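Local atomic coordinates of LamCAT (Aquimarina, PDB entry 6JH5), a protein that probably hydrolyses laminarin, a storage beta-glucan of marine algae, as a bacterial laminarinase of glycoside hydrolase family 16. Residues I214-N217 with A218-A221. Sequence-based numbering, arbitrary orientation.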
loop_
_atom_site.group_PDB
_atom_site.type_symbol
_atom_site.label_atom_id
_atom_site.label_comp_id
_atom_site.label_asym_id
_atom_site.label_seq_id
_atom_site.Cartn_x
_atom_site.Cartn_y
_atom_site.Cartn_z
ATOM N N ILE A 214 -3.962 -17.131 11.887
ATOM C CA ILE A 214 -2.755 -16.309 12.130
ATOM C C ILE A 214 -1.642 -17.171 12.726
ATOM O O ILE A 214 -1.914 -17.860 13.676
ATOM C CB ILE A 214 -3.077 -15.126 13.061
ATOM C CG1 ILE A 214 -4.379 -14.396 12.704
ATOM C CG2 ILE A 214 -1.899 -14.176 13.107
ATOM C CD1 ILE A 214 -4.471 -13.888 11.288
ATOM N N ASP A 215 -0.455 -17.074 12.129
ATOM C CA ASP A 215 0.725 -17.779 12.671
ATOM C C ASP A 215 1.215 -16.882 13.799
ATOM O O ASP A 215 1.964 -15.995 13.585
ATOM C CB ASP A 215 1.786 -17.956 11.596
ATOM C CG ASP A 215 3.047 -18.635 12.093
ATOM O OD1 ASP A 215 3.120 -18.925 13.268
ATOM O OD2 ASP A 215 3.897 -18.853 11.271
ATOM N N ASN A 216 0.852 -17.228 15.033
ATOM C CA ASN A 216 1.217 -16.422 16.224
ATOM C C ASN A 216 2.692 -16.581 16.563
ATOM O O ASN A 216 3.179 -15.838 17.362
ATOM C CB ASN A 216 0.295 -16.687 17.402
ATOM C CG ASN A 216 -1.073 -16.104 17.145
ATOM O OD1 ASN A 216 -1.191 -14.993 16.694
ATOM N ND2 ASN A 216 -2.091 -16.902 17.366
ATOM N N ASN A 217 3.361 -17.490 15.881
ATOM C CA ASN A 217 4.804 -17.691 16.125
ATOM C C ASN A 217 5.616 -16.847 15.143
ATOM O O ASN A 217 6.811 -16.979 15.131
ATOM C CB ASN A 217 5.195 -19.163 16.051
ATOM C CG ASN A 217 4.758 -19.931 17.272
ATOM O OD1 ASN A 217 4.121 -20.963 17.170
ATOM N ND2 ASN A 217 5.067 -19.418 18.425
ATOM N N ALA A 218 4.938 -16.008 14.367
ATOM C CA ALA A 218 5.641 -15.122 13.418
ATOM C C ALA A 218 5.801 -13.709 14.005
ATOM O O ALA A 218 6.258 -12.847 13.307
ATOM C CB ALA A 218 4.874 -15.094 12.129
ATOM N N PHE A 219 5.448 -13.521 15.270
ATOM C CA PHE A 219 5.516 -12.192 15.922
ATOM C C PHE A 219 6.714 -12.125 16.859
ATOM O O PHE A 219 6.940 -13.073 17.549
ATOM C CB PHE A 219 4.200 -11.873 16.630
ATOM C CG PHE A 219 3.049 -11.760 15.671
ATOM C CD1 PHE A 219 2.294 -12.857 15.327
ATOM C CD2 PHE A 219 2.735 -10.549 15.103
ATOM C CE1 PHE A 219 1.256 -12.745 14.424
ATOM C CE2 PHE A 219 1.694 -10.437 14.205
ATOM C CZ PHE A 219 0.951 -11.534 13.872
ATOM N N PRO A 220 7.458 -11.009 16.921
ATOM C CA PRO A 220 7.228 -9.825 16.089
ATOM C C PRO A 220 7.659 -9.957 14.621
ATOM O O PRO A 220 8.591 -10.614 14.341
ATOM C CB PRO A 220 8.046 -8.750 16.815
ATOM C CG PRO A 220 9.197 -9.529 17.371
ATOM C CD PRO A 220 8.540 -10.801 17.867
ATOM N N ALA A 221 6.947 -9.266 13.735
ATOM C CA ALA A 221 7.232 -9.370 12.295
ATOM C C ALA A 221 7.604 -7.987 11.762
ATOM O O ALA A 221 6.933 -7.062 12.088
ATOM C CB ALA A 221 6.017 -9.916 11.604
HETATM O O HOH W 1 5.641 -15.145 18.586
#
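An Asx turn headed by Asp-215 starts the tight surface bend in which Asp-215 and Ala-218 meet, an example of one residue serving a turn with both side chain and backbone. Asp-215 OD1 accepts a hydrogen bond from Asn-217 N at 3.0 Å, from above the carboxylate plane; CG lies anti to the residue's own N (chi1 178°), which carries the carboxylate forward beside the following peptides. Asp-215 O accepts one from Ala-218 N at 3.1 Å, closing a beta turn through Asn-216 and Asn-217. Replacing Asp-215 with an alanine would probably leave the N-H of Asn-217 without this acceptor and the bend less firmly set. Phe-219 then folds back: its CE1 edge meets Ile-214 CG2 at 3.7 Å, while Asn-216 O lies near the ring plane, 3.7 Å from Phe-219 CD1. A water donates to both Asn-216 O and Phe-219 O, the latter being the carbonyl of the cis peptide that leads into Pro-220. Asn-216 OD1 is hydrogen-bonded to the hydroxyl of Tyr-65, whose ring also meets that of Phe-219. The bend belongs to the loop joining strands 197-205 and 221-232, with Ile-214 and Phe-219 resting on Ile-205 of the first and Phe-219 also touching strand 50-60.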